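Local coordinates for uncharacterized protein (Bacillus cereus, PDB 5F2H) that probably acts as a hydrolase of the alpha/beta hydrolase superfamily, though its substrate and precise function are unknown, at residues I134-D139 with E184-H189; G227-A232 with K305-Y310; A53-A58 with E62-V67; E243-L248 with Q271-V276. One frame throughout, in Å; residues are numbered along the deposited sequence.

In the fold
Interaction 3 comes first along the chain and lies in the N-terminal helical domain, its centre about 69 to 76 Å from those of the others. Interactions 1, 2 and 4 all belong to the alpha/beta hydrolase region. Interactions 1 and 2 join strands of the same parallel sheet, 131-136 and 227-231, to helices 179-195 and 300-313, with centres 17 Å apart. Interaction 4 is nested in the loop that interaction 2 closes, and the two touch where Phe228 CE2 meets Phe273 CE2 at 4.0 Å. The protein is thus a helical domain held well apart from a compact, probably hydrolytic domain.

Interaction 1 of 4, residues I134-D139 with E184-H189; sequences IAMHGD and EELKEH
Leu186 reaches out from helix 179-195 and places one methyl, CD1, against the two residues of strand 131-136 that face it, Ile134 and Met136, the latter a selenomethionine. Their side chains are two positions apart on the strand, and each crosses the leucine at a slant. On the isoleucine the branch methyl does the touching, with Ile134 CG2 at 4.2 Å from Leu186 CD1. Met136 bends at chi2 and chi3, which folds its end back along the strand and lays SE 4.2 Å from Leu186 CD1; its terminal methyl is modelled implausibly close to Ile134 CG2, so the exact places of both atoms are doubtful. The leucine bond from CA does not aim at the strand; CG lies opposite the backbone N (chi1 -176°), and the branch beyond it closes the distance. Ile204 of the neighbouring strand 202-207 touches all three side chains, and Pro163 of strand 158-164 adds to the cover of Ile134 and Met136. The contact is buried and wholly apolar. Helix 179-195 here lies over strand 131-136 while linking strands 158-164 and 202-207 on its two sides, a beta-alpha-beta crossover of the alpha/beta hydrolase fold.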
loop_
_atom_site.group_PDB
_atom_site.type_symbol
_atom_site.label_atom_id
_atom_site.label_comp_id
_atom_site.label_asym_id
_atom_site.label_seq_id
_atom_site.Cartn_x
_atom_site.Cartn_y
_atom_site.Cartn_z
ATOM N N ILE B 134 -12.144 -0.298 -10.900
ATOM C CA ILE B 134 -12.610 0.029 -12.221
ATOM C C ILE B 134 -14.025 0.541 -12.129
ATOM O O ILE B 134 -14.885 -0.137 -11.598
ATOM C CB ILE B 134 -12.595 -1.185 -13.123
ATOM C CG1 ILE B 134 -11.276 -1.916 -12.988
ATOM C CG2 ILE B 134 -12.852 -0.757 -14.547
ATOM C CD1 ILE B 134 -11.176 -3.140 -13.884
ATOM N N ALA B 135 -14.260 1.747 -12.621
ATOM C CA ALA B 135 -15.586 2.322 -12.588
ATOM C C ALA B 135 -16.136 2.359 -13.994
ATOM O O ALA B 135 -15.401 2.718 -14.925
ATOM C CB ALA B 135 -15.555 3.718 -12.005
HETATM N N MSE B 136 -17.427 2.033 -14.135
HETATM C CA MSE B 136 -18.091 2.021 -15.439
HETATM C C MSE B 136 -19.159 3.064 -15.603
HETATM O O MSE B 136 -20.212 3.013 -14.971
HETATM C CB MSE B 136 -18.804 0.683 -15.678
HETATM C CG MSE B 136 -17.918 -0.533 -15.456
HETATM SE SE MSE B 136 -16.700 -0.640 -17.007
HETATM C CE MSE B 136 -15.186 -0.530 -15.805
ATOM N N HIS B 137 -18.931 3.982 -16.524
ATOM C CA HIS B 137 -19.889 5.026 -16.805
ATOM C C HIS B 137 -21.236 4.496 -17.273
ATOM O O HIS B 137 -21.340 3.348 -17.691
ATOM C CB HIS B 137 -19.334 5.951 -17.887
ATOM C CG HIS B 137 -19.197 5.315 -19.240
ATOM N ND1 HIS B 137 -20.194 5.365 -20.193
ATOM C CD2 HIS B 137 -18.158 4.670 -19.820
ATOM C CE1 HIS B 137 -19.773 4.784 -21.301
ATOM N NE2 HIS B 137 -18.546 4.341 -21.096
ATOM N N GLY B 138 -22.245 5.364 -17.225
ATOM C CA GLY B 138 -23.601 5.057 -17.655
ATOM C C GLY B 138 -23.815 5.325 -19.139
ATOM O O GLY B 138 -22.935 5.794 -19.820
ATOM N N ASP B 139 -24.979 5.004 -19.676
ATOM C CA ASP B 139 -25.191 5.251 -21.105
ATOM C C ASP B 139 -25.164 6.725 -21.356
ATOM O O ASP B 139 -25.528 7.500 -20.471
ATOM C CB ASP B 139 -26.499 4.632 -21.614
ATOM C CG ASP B 139 -26.426 3.109 -21.697
ATOM O OD1 ASP B 139 -25.284 2.584 -21.767
ATOM O OD2 ASP B 139 -27.502 2.446 -21.748
ATOM N N GLU B 184 -16.275 -7.851 -23.412
ATOM C CA GLU B 184 -15.002 -8.110 -24.104
ATOM C C GLU B 184 -13.997 -7.046 -23.800
ATOM O O GLU B 184 -12.915 -7.349 -23.342
ATOM C CB GLU B 184 -15.181 -8.184 -25.617
ATOM C CG GLU B 184 -16.079 -9.311 -26.085
ATOM C CD GLU B 184 -16.342 -9.255 -27.569
ATOM O OE1 GLU B 184 -15.668 -8.466 -28.268
ATOM O OE2 GLU B 184 -17.237 -9.999 -28.031
ATOM N N GLU B 185 -14.368 -5.800 -24.070
ATOM C CA GLU B 185 -13.503 -4.646 -23.811
ATOM C C GLU B 185 -13.079 -4.645 -22.364
ATOM O O GLU B 185 -11.893 -4.609 -22.075
ATOM C CB GLU B 185 -14.210 -3.335 -24.145
ATOM C CG GLU B 185 -14.554 -3.211 -25.619
ATOM C CD GLU B 185 -15.320 -1.949 -25.951
ATOM O OE1 GLU B 185 -15.259 -0.966 -25.146
ATOM O OE2 GLU B 185 -15.952 -1.939 -27.039
ATOM N N LEU B 186 -14.042 -4.761 -21.458
ATOM C CA LEU B 186 -13.740 -4.788 -20.042
ATOM C C LEU B 186 -12.673 -5.819 -19.724
ATOM O O LEU B 186 -11.837 -5.602 -18.856
ATOM C CB LEU B 186 -14.991 -5.019 -19.190
ATOM C CG LEU B 186 -14.700 -4.963 -17.675
ATOM C CD1 LEU B 186 -13.878 -3.732 -17.281
ATOM C CD2 LEU B 186 -15.957 -5.032 -16.810
ATOM N N LYS B 187 -12.678 -6.930 -20.441
ATOM C CA LYS B 187 -11.693 -7.985 -20.227
ATOM C C LYS B 187 -10.356 -7.536 -20.782
ATOM O O LYS B 187 -9.332 -7.670 -20.124
ATOM C CB LYS B 187 -12.156 -9.261 -20.916
ATOM C CG LYS B 187 -11.265 -10.459 -20.694
ATOM C CD LYS B 187 -11.899 -11.635 -21.406
ATOM C CE LYS B 187 -11.351 -12.953 -20.907
ATOM N NZ LYS B 187 -11.997 -14.100 -21.602
ATOM N N GLU B 188 -10.387 -6.977 -21.984
ATOM C CA GLU B 188 -9.180 -6.493 -22.654
ATOM C C GLU B 188 -8.455 -5.512 -21.756
ATOM O O GLU B 188 -7.258 -5.651 -21.543
ATOM C CB GLU B 188 -9.503 -5.813 -23.991
ATOM C CG GLU B 188 -10.209 -6.674 -25.039
ATOM C CD GLU B 188 -9.385 -7.866 -25.518
ATOM O OE1 GLU B 188 -8.253 -8.057 -25.020
ATOM O OE2 GLU B 188 -9.853 -8.605 -26.422
ATOM N N HIS B 189 -9.172 -4.520 -21.231
ATOM C CA HIS B 189 -8.545 -3.557 -20.347
ATOM C C HIS B 189 -7.968 -4.230 -19.119
ATOM O O HIS B 189 -6.829 -3.968 -18.731
ATOM C CB HIS B 189 -9.498 -2.456 -19.893
ATOM C CG HIS B 189 -9.948 -1.551 -20.990
ATOM N ND1 HIS B 189 -11.265 -1.453 -21.383
ATOM C CD2 HIS B 189 -9.246 -0.750 -21.823
ATOM C CE1 HIS B 189 -11.361 -0.600 -22.383
ATOM N NE2 HIS B 189 -10.149 -0.167 -22.677
#

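Interaction 2 of 4, residues G227-A232 with K305-Y310; sequences GFIFMA and KEAIKY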
loop_
_atom_site.group_PDB
_atom_site.type_symbol
_atom_site.label_atom_id
_atom_site.label_comp_id
_atom_site.label_asym_id
_atom_site.label_seq_id
_atom_site.Cartn_x
_atom_site.Cartn_y
_atom_site.Cartn_z
ATOM N N GLY B 227 -14.817 -7.303 -4.758
ATOM C CA GLY B 227 -16.103 -6.711 -4.395
ATOM C C GLY B 227 -16.645 -5.850 -5.515
ATOM O O GLY B 227 -15.961 -5.610 -6.489
ATOM N N PHE B 228 -17.876 -5.375 -5.397
ATOM C CA PHE B 228 -18.434 -4.540 -6.457
ATOM C C PHE B 228 -19.317 -3.480 -5.835
ATOM O O PHE B 228 -20.056 -3.754 -4.883
ATOM C CB PHE B 228 -19.222 -5.384 -7.460
ATOM C CG PHE B 228 -20.443 -6.025 -6.875
ATOM C CD1 PHE B 228 -20.356 -7.208 -6.175
ATOM C CD2 PHE B 228 -21.670 -5.442 -7.025
ATOM C CE1 PHE B 228 -21.490 -7.818 -5.648
ATOM C CE2 PHE B 228 -22.815 -6.040 -6.503
ATOM C CZ PHE B 228 -22.726 -7.233 -5.812
ATOM N N ILE B 229 -19.293 -2.292 -6.416
ATOM C CA ILE B 229 -20.075 -1.172 -5.879
ATOM C C ILE B 229 -20.988 -0.554 -6.929
ATOM O O ILE B 229 -20.546 0.299 -7.696
ATOM C CB ILE B 229 -19.123 -0.076 -5.342
ATOM C CG1 ILE B 229 -18.092 -0.673 -4.375
ATOM C CG2 ILE B 229 -19.910 1.033 -4.655
ATOM C CD1 ILE B 229 -17.062 0.320 -3.908
ATOM N N PHE B 230 -22.264 -0.940 -6.941
ATOM C CA PHE B 230 -23.175 -0.405 -7.938
ATOM C C PHE B 230 -24.045 0.735 -7.469
ATOM O O PHE B 230 -24.499 0.763 -6.328
ATOM C CB PHE B 230 -24.062 -1.483 -8.523
ATOM C CG PHE B 230 -23.309 -2.652 -9.080
ATOM C CD1 PHE B 230 -22.163 -2.467 -9.845
ATOM C CD2 PHE B 230 -23.895 -3.914 -9.064
ATOM C CE1 PHE B 230 -21.523 -3.554 -10.431
ATOM C CE2 PHE B 230 -23.271 -4.992 -9.655
ATOM C CZ PHE B 230 -22.080 -4.815 -10.331
HETATM N N MSE B 231 -24.272 1.677 -8.380
HETATM C CA MSE B 231 -25.081 2.863 -8.115
HETATM C C MSE B 231 -26.182 2.822 -9.125
HETATM O O MSE B 231 -25.931 2.816 -10.342
HETATM C CB MSE B 231 -24.202 4.105 -8.292
HETATM C CG MSE B 231 -24.954 5.430 -8.159
HETATM SE SE MSE B 231 -25.527 5.779 -6.302
HETATM C CE MSE B 231 -27.470 5.761 -6.674
ATOM N N ALA B 232 -27.412 2.713 -8.640
ATOM C CA ALA B 232 -28.570 2.670 -9.527
ATOM C C ALA B 232 -28.380 1.731 -10.722
ATOM O O ALA B 232 -28.705 2.081 -11.859
ATOM C CB ALA B 232 -28.864 4.076 -10.017
ATOM N N LYS B 305 -16.278 5.342 0.868
ATOM C CA LYS B 305 -15.357 5.057 1.958
ATOM C C LYS B 305 -15.858 3.792 2.671
ATOM O O LYS B 305 -15.111 2.817 2.792
ATOM C CB LYS B 305 -15.244 6.247 2.907
ATOM C CG LYS B 305 -14.208 6.060 4.000
ATOM C CD LYS B 305 -13.964 7.313 4.823
ATOM C CE LYS B 305 -13.349 8.418 3.974
ATOM N NZ LYS B 305 -13.015 9.620 4.784
ATOM N N GLU B 306 -17.120 3.801 3.114
ATOM C CA GLU B 306 -17.718 2.627 3.777
ATOM C C GLU B 306 -17.608 1.377 2.919
ATOM O O GLU B 306 -17.192 0.330 3.377
ATOM C CB GLU B 306 -19.220 2.775 4.033
ATOM C CG GLU B 306 -19.696 3.645 5.174
ATOM C CD GLU B 306 -21.207 3.488 5.378
ATOM O OE1 GLU B 306 -21.753 3.990 6.389
ATOM O OE2 GLU B 306 -21.853 2.801 4.549
ATOM N N ALA B 307 -18.064 1.499 1.681
ATOM C CA ALA B 307 -18.050 0.395 0.732
ATOM C C ALA B 307 -16.699 -0.290 0.690
ATOM O O ALA B 307 -16.597 -1.493 0.855
ATOM C CB ALA B 307 -18.435 0.899 -0.644
ATOM N N ILE B 308 -15.652 0.488 0.488
ATOM C CA ILE B 308 -14.321 -0.077 0.430
ATOM C C ILE B 308 -13.931 -0.692 1.772
ATOM O O ILE B 308 -13.343 -1.776 1.808
ATOM C CB ILE B 308 -13.306 0.961 -0.063
ATOM C CG1 ILE B 308 -13.643 1.325 -1.513
ATOM C CG2 ILE B 308 -11.886 0.410 0.016
ATOM C CD1 ILE B 308 -12.679 2.294 -2.158
ATOM N N LYS B 309 -14.250 -0.004 2.868
ATOM C CA LYS B 309 -13.944 -0.526 4.206
ATOM C C LYS B 309 -14.561 -1.890 4.300
ATOM O O LYS B 309 -13.883 -2.874 4.544
ATOM C CB LYS B 309 -14.493 0.366 5.325
ATOM C CG LYS B 309 -13.728 1.662 5.566
ATOM C CD LYS B 309 -14.485 2.598 6.498
ATOM C CE LYS B 309 -14.848 1.980 7.843
ATOM N NZ LYS B 309 -15.650 2.942 8.649
ATOM N N TYR B 310 -15.855 -1.929 4.035
ATOM C CA TYR B 310 -16.632 -3.155 4.049
ATOM C C TYR B 310 -16.025 -4.240 3.177
ATOM O O TYR B 310 -15.665 -5.299 3.677
ATOM C CB TYR B 310 -18.051 -2.847 3.574
ATOM C CG TYR B 310 -18.945 -4.043 3.394
ATOM C CD1 TYR B 310 -19.581 -4.639 4.479
ATOM C CD2 TYR B 310 -19.222 -4.531 2.122
ATOM C CE1 TYR B 310 -20.427 -5.721 4.305
ATOM C CE2 TYR B 310 -20.068 -5.610 1.934
ATOM C CZ TYR B 310 -20.667 -6.205 3.025
ATOM O OH TYR B 310 -21.508 -7.282 2.828
#
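Ile229 presses the end of its longer branch onto the methyl of Ala307, bringing Ile229 CD1 to 3.6 Å from Ala307 CB. The carbon before it follows, with Ile229 CG1 at 4.1 Å from the same Ala307 CB, so the alanine methyl meets the last two carbons of the branch. Because that branch is stretched out at chi2 (175°), CD1 projects from strand 227-231 toward helix 300-313. Beside the alanine, Ile308 adds a looser touch, its CG1 standing 4.3 Å from Ile229 CD1. Ala307 carries little bulk and turns its methyl to the strand, and the backbones come close here: the CA atoms of Ile229 and Ala307 are 7.1 Å apart. Leu304 and Ile311 of the same helix also touch Ile229, and Ile203 of strand 202-207 touches both isoleucines. On the other side of the strand Phe228 and Phe230 pack together, an edge of the first ring against a face of the second, and Phe230 meets helix 209-219. Strand 227-231 is therefore sandwiched between helices, with the C-terminal helix 300-313 on the Ile229 side, as expected of the three-layer alpha-beta-alpha sandwich of alpha/beta hydrolases.

Interaction 3 of 4, residues A53-A58 with E62-V67; sequences ALASAA and EEAMHV
Ala64 and Ala55 meet methyl to methyl at the closed end of a helical hairpin, formed by helices 44-58 and 61-74 in an N-terminal domain whose sequence family is grouped with the tetratricopeptide-repeat-like helical proteins. The short segments run nearly antiparallel, at 159°, and their axes approach to 7.8 Å, a close spacing that small side chains allow. Ala55 and Ala64 form the centre: their CA atoms lie 5.0 Å apart, both methyls turn toward the opposite helix, and Ala55 CB stands 3.6 Å from Ala64 CB. The methyl of Ala55 also reaches the opposing backbone, resting against Ala64 N at 3.7 Å. Ala64 CB in turn lies 3.7 Å from Ser56 N, so each alanine methyl reaches a backbone nitrogen of the opposite helix.

Ser56 is the third contributor. It borders the alanine pair with its CB, while its hydroxyl, opposite the backbone N at chi1 -178°, is taken up by the carbonyl oxygen of Asp89 in a hydrogen bond. One serine thereby joins the hairpin to the loop that also brings Pro92 and Leu93 against it. Tyr30 of helix 26-37 touches Ala55 as well, linking the pair to that preceding helix. At the edge toward Ser56, Ala64 CB lies 4.0 Å from Ser56 CB.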
loop_
_atom_site.group_PDB
_atom_site.type_symbol
_atom_site.label_atom_id
_atom_site.label_comp_id
_atom_site.label_asym_id
_atom_site.label_seq_id
_atom_site.Cartn_x
_atom_site.Cartn_y
_atom_site.Cartn_z
ATOM N N ALA B 53 36.843 -21.195 23.910
ATOM C CA ALA B 53 36.988 -20.417 25.140
ATOM C C ALA B 53 36.454 -21.260 26.300
ATOM O O ALA B 53 37.100 -21.385 27.350
ATOM C CB ALA B 53 36.234 -19.109 25.033
ATOM N N LEU B 54 35.297 -21.892 26.096
ATOM C CA LEU B 54 34.725 -22.738 27.154
ATOM C C LEU B 54 35.591 -23.966 27.412
ATOM O O LEU B 54 35.815 -24.359 28.570
ATOM C CB LEU B 54 33.292 -23.097 26.841
ATOM C CG LEU B 54 32.361 -21.872 26.810
ATOM C CD1 LEU B 54 30.945 -22.231 26.379
ATOM C CD2 LEU B 54 32.324 -21.174 28.171
ATOM N N ALA B 55 36.163 -24.504 26.337
ATOM C CA ALA B 55 37.024 -25.668 26.447
ATOM C C ALA B 55 38.206 -25.326 27.311
ATOM O O ALA B 55 38.467 -25.993 28.315
ATOM C CB ALA B 55 37.498 -26.123 25.081
ATOM N N SER B 56 38.907 -24.253 26.928
ATOM C CA SER B 56 40.095 -23.806 27.658
ATOM C C SER B 56 39.768 -23.475 29.102
ATOM O O SER B 56 40.469 -23.897 30.011
ATOM C CB SER B 56 40.741 -22.617 26.975
ATOM O OG SER B 56 41.920 -22.236 27.666
ATOM N N ALA B 57 38.673 -22.769 29.320
ATOM C CA ALA B 57 38.276 -22.426 30.683
ATOM C C ALA B 57 38.020 -23.685 31.508
ATOM O O ALA B 57 38.539 -23.825 32.609
ATOM C CB ALA B 57 37.036 -21.573 30.654
ATOM N N ALA B 58 37.240 -24.610 30.961
ATOM C CA ALA B 58 36.939 -25.861 31.660
ATOM C C ALA B 58 38.176 -26.713 31.991
ATOM O O ALA B 58 38.134 -27.548 32.900
ATOM C CB ALA B 58 35.947 -26.689 30.848
ATOM N N GLU B 62 43.519 -29.546 25.271
ATOM C CA GLU B 62 43.686 -30.235 23.983
ATOM C C GLU B 62 42.483 -30.009 23.060
ATOM O O GLU B 62 42.634 -29.637 21.890
ATOM C CB GLU B 62 43.991 -31.725 24.198
ATOM C CG GLU B 62 45.366 -31.958 24.813
ATOM C CD GLU B 62 45.652 -33.416 25.139
ATOM O OE1 GLU B 62 44.691 -34.190 25.369
ATOM O OE2 GLU B 62 46.848 -33.782 25.222
ATOM N N GLU B 63 41.290 -30.167 23.605
ATOM C CA GLU B 63 40.084 -29.946 22.827
ATOM C C GLU B 63 40.147 -28.536 22.258
ATOM O O GLU B 63 40.086 -28.349 21.042
ATOM C CB GLU B 63 38.815 -30.138 23.676
ATOM C CG GLU B 63 38.570 -31.565 24.158
ATOM C CD GLU B 63 39.666 -32.143 25.048
ATOM O OE1 GLU B 63 40.607 -31.418 25.439
ATOM O OE2 GLU B 63 39.586 -33.353 25.363
ATOM N N ALA B 64 40.335 -27.559 23.145
ATOM C CA ALA B 64 40.428 -26.146 22.759
ATOM C C ALA B 64 41.400 -25.884 21.607
ATOM O O ALA B 64 41.048 -25.195 20.658
ATOM C CB ALA B 64 40.817 -25.300 23.954
HETATM N N MSE B 65 42.592 -26.470 21.657
HETATM C CA MSE B 65 43.585 -26.258 20.589
HETATM C C MSE B 65 43.110 -26.629 19.208
HETATM O O MSE B 65 43.319 -25.841 18.284
HETATM C CB MSE B 65 44.924 -26.931 20.864
HETATM C CG MSE B 65 45.839 -26.048 21.710
HETATM SE SE MSE B 65 45.695 -24.166 21.185
HETATM C CE MSE B 65 47.196 -24.165 19.917
ATOM N N HIS B 66 42.505 -27.811 19.024
ATOM C CA HIS B 66 42.014 -28.184 17.683
ATOM C C HIS B 66 40.753 -27.393 17.279
ATOM O O HIS B 66 40.497 -27.172 16.095
ATOM C CB HIS B 66 41.913 -29.690 17.444
ATOM C CG HIS B 66 41.182 -30.434 18.505
ATOM N ND1 HIS B 66 41.827 -31.182 19.467
ATOM C CD2 HIS B 66 39.860 -30.528 18.776
ATOM C CE1 HIS B 66 40.930 -31.730 20.267
ATOM N NE2 HIS B 66 39.729 -31.341 19.875
ATOM N N VAL B 67 39.988 -26.919 18.262
ATOM C CA VAL B 67 38.807 -26.111 17.974
ATOM C C VAL B 67 39.364 -24.826 17.388
ATOM O O VAL B 67 38.965 -24.398 16.316
ATOM C CB VAL B 67 37.981 -25.805 19.236
ATOM C CG1 VAL B 67 36.809 -24.886 18.915
ATOM C CG2 VAL B 67 37.461 -27.081 19.854
#

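Interaction 4 of 4, residues E243-L248 with Q271-V276; sequences ELLEVL and QQFVQV
In residues 243-248 the N-H groups of Glu246, Val247 and Leu248 bond to the carbonyls three residues back, whereas 271-276 belong to the regular helix 267-279, bonded four residues back. The nearest CA atoms are those of Leu245 and Val276, 8.2 Å apart. In the alpha/beta hydrolase fold of this domain, the first segment lies in the connection between strands 227-231 and 254-260, and the second in the helix between strands 254-260 and 284-289, so the contact ties two successive sheet connections together.

Leu245 spans the gap with its forked end and gives a separate methyl to each partner. CD2 approaches the rim of the Phe273 ring, near the ring plane, and stops 4.0 Å from Phe273 CE1; the methyl meets an edge and does not lie over a face. The ring reaches this place although the bond from its CA does not aim at Leu245: with CG opposite the backbone N (chi1 173°), it projects outward from the helix and brings its CE1 edge up to the leucine. CD1, the other methyl, is directed at Val276, one helical turn further on, and the leucine and valine side chains cross at about a right angle.

Leu219 of helix 209-219 also touches Leu245, and Leu215 of that helix touches Phe273, so both side chains also pack against helix 209-219; Leu235 and Ile238, in a loop, touch the ring too. On the valine, the branch CG1 is the one engaged, set 3.3 Å from Leu245 CD1, with Val276 CB behind it at 4.0 Å from the same methyl.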
loop_
_atom_site.group_PDB
_atom_site.type_symbol
_atom_site.label_atom_id
_atom_site.label_comp_id
_atom_site.label_asym_id
_atom_site.label_seq_id
_atom_site.Cartn_x
_atom_site.Cartn_y
_atom_site.Cartn_z
ATOM N N GLU B 243 -28.879 -18.572 -12.714
ATOM C CA GLU B 243 -27.843 -19.620 -12.619
ATOM C C GLU B 243 -26.462 -18.992 -12.428
ATOM O O GLU B 243 -25.707 -19.372 -11.534
ATOM C CB GLU B 243 -27.826 -20.588 -13.835
ATOM C CG GLU B 243 -27.158 -20.136 -15.156
ATOM C CD GLU B 243 -27.823 -18.977 -15.873
ATOM O OE1 GLU B 243 -28.804 -18.410 -15.345
ATOM O OE2 GLU B 243 -27.346 -18.638 -16.982
ATOM N N LEU B 244 -26.145 -18.018 -13.272
ATOM C CA LEU B 244 -24.864 -17.337 -13.210
ATOM C C LEU B 244 -24.565 -16.619 -11.900
ATOM O O LEU B 244 -23.400 -16.477 -11.528
ATOM C CB LEU B 244 -24.748 -16.386 -14.392
ATOM C CG LEU B 244 -24.480 -17.104 -15.702
ATOM C CD1 LEU B 244 -24.700 -16.223 -16.911
ATOM C CD2 LEU B 244 -23.067 -17.669 -15.718
ATOM N N LEU B 245 -25.605 -16.185 -11.198
ATOM C CA LEU B 245 -25.418 -15.506 -9.913
ATOM C C LEU B 245 -24.769 -16.424 -8.866
ATOM O O LEU B 245 -24.328 -15.963 -7.829
ATOM C CB LEU B 245 -26.742 -14.911 -9.411
ATOM C CG LEU B 245 -27.281 -13.722 -10.233
ATOM C CD1 LEU B 245 -28.715 -13.359 -9.868
ATOM C CD2 LEU B 245 -26.368 -12.511 -10.116
ATOM N N GLU B 246 -24.745 -17.728 -9.130
ATOM C CA GLU B 246 -24.115 -18.692 -8.230
ATOM C C GLU B 246 -22.659 -18.305 -8.020
ATOM O O GLU B 246 -22.134 -18.380 -6.917
ATOM C CB GLU B 246 -24.157 -20.093 -8.846
ATOM C CG GLU B 246 -23.386 -21.155 -8.065
ATOM C CD GLU B 246 -23.433 -22.527 -8.724
ATOM O OE1 GLU B 246 -24.320 -22.760 -9.577
ATOM O OE2 GLU B 246 -22.600 -23.391 -8.369
ATOM N N VAL B 247 -22.023 -17.887 -9.107
ATOM C CA VAL B 247 -20.626 -17.491 -9.096
ATOM C C VAL B 247 -20.284 -16.595 -7.907
ATOM O O VAL B 247 -19.163 -16.613 -7.408
ATOM C CB VAL B 247 -20.236 -16.798 -10.420
ATOM C CG1 VAL B 247 -18.799 -16.304 -10.370
ATOM C CG2 VAL B 247 -20.418 -17.745 -11.599
ATOM N N LEU B 248 -21.253 -15.829 -7.431
ATOM C CA LEU B 248 -21.015 -14.932 -6.301
ATOM C C LEU B 248 -20.840 -15.635 -4.942
ATOM O O LEU B 248 -20.203 -15.095 -4.039
ATOM C CB LEU B 248 -22.158 -13.923 -6.206
ATOM C CG LEU B 248 -22.408 -13.059 -7.449
ATOM C CD1 LEU B 248 -23.641 -12.195 -7.231
ATOM C CD2 LEU B 248 -21.202 -12.205 -7.803
ATOM N N GLN B 271 -33.812 -3.612 -6.621
ATOM C CA GLN B 271 -34.354 -4.323 -5.455
ATOM C C GLN B 271 -34.526 -5.811 -5.773
ATOM O O GLN B 271 -34.322 -6.636 -4.897
ATOM C CB GLN B 271 -35.638 -3.677 -4.935
ATOM C CG GLN B 271 -35.976 -4.108 -3.516
ATOM C CD GLN B 271 -37.091 -3.284 -2.889
ATOM O OE1 GLN B 271 -37.095 -3.047 -1.677
ATOM N NE2 GLN B 271 -37.998 -2.780 -3.718
ATOM N N GLN B 272 -34.840 -6.153 -7.025
ATOM C CA GLN B 272 -34.978 -7.566 -7.426
ATOM C C GLN B 272 -33.622 -8.234 -7.305
ATOM O O GLN B 272 -33.516 -9.379 -6.882
ATOM C CB GLN B 272 -35.406 -7.706 -8.881
ATOM C CG GLN B 272 -36.737 -7.073 -9.225
ATOM C CD GLN B 272 -37.037 -7.170 -10.704
ATOM O OE1 GLN B 272 -36.369 -7.904 -11.431
ATOM N NE2 GLN B 272 -38.041 -6.423 -11.160
ATOM N N PHE B 273 -32.588 -7.510 -7.716
ATOM C CA PHE B 273 -31.235 -8.014 -7.652
ATOM C C PHE B 273 -30.839 -8.280 -6.212
ATOM O O PHE B 273 -30.370 -9.367 -5.879
ATOM C CB PHE B 273 -30.302 -7.039 -8.348
ATOM C CG PHE B 273 -28.844 -7.375 -8.210
ATOM C CD1 PHE B 273 -28.314 -8.487 -8.837
ATOM C CD2 PHE B 273 -27.975 -6.500 -7.574
ATOM C CE1 PHE B 273 -26.968 -8.787 -8.742
ATOM C CE2 PHE B 273 -26.628 -6.785 -7.487
ATOM C CZ PHE B 273 -26.122 -7.930 -8.078
ATOM N N VAL B 274 -31.075 -7.307 -5.346
ATOM C CA VAL B 274 -30.752 -7.453 -3.926
ATOM C C VAL B 274 -31.480 -8.658 -3.327
ATOM O O VAL B 274 -30.969 -9.314 -2.419
ATOM C CB VAL B 274 -31.114 -6.176 -3.131
ATOM C CG1 VAL B 274 -30.962 -6.409 -1.636
ATOM C CG2 VAL B 274 -30.240 -5.006 -3.582
ATOM N N GLN B 275 -32.689 -8.924 -3.816
ATOM C CA GLN B 275 -33.486 -10.058 -3.346
ATOM C C GLN B 275 -32.758 -11.379 -3.627
ATOM O O GLN B 275 -32.652 -12.233 -2.752
ATOM C CB GLN B 275 -34.856 -10.048 -4.028
ATOM C CG GLN B 275 -35.768 -11.203 -3.669
ATOM C CD GLN B 275 -36.104 -11.288 -2.190
ATOM O OE1 GLN B 275 -35.678 -10.465 -1.380
ATOM N NE2 GLN B 275 -36.885 -12.305 -1.834
ATOM N N VAL B 276 -32.224 -11.514 -4.839
ATOM C CA VAL B 276 -31.491 -12.711 -5.206
ATOM C C VAL B 276 -30.223 -12.824 -4.347
ATOM O O VAL B 276 -29.882 -13.911 -3.888
ATOM C CB VAL B 276 -31.106 -12.724 -6.693
ATOM C CG1 VAL B 276 -30.278 -13.957 -6.998
ATOM C CG2 VAL B 276 -32.341 -12.664 -7.579
#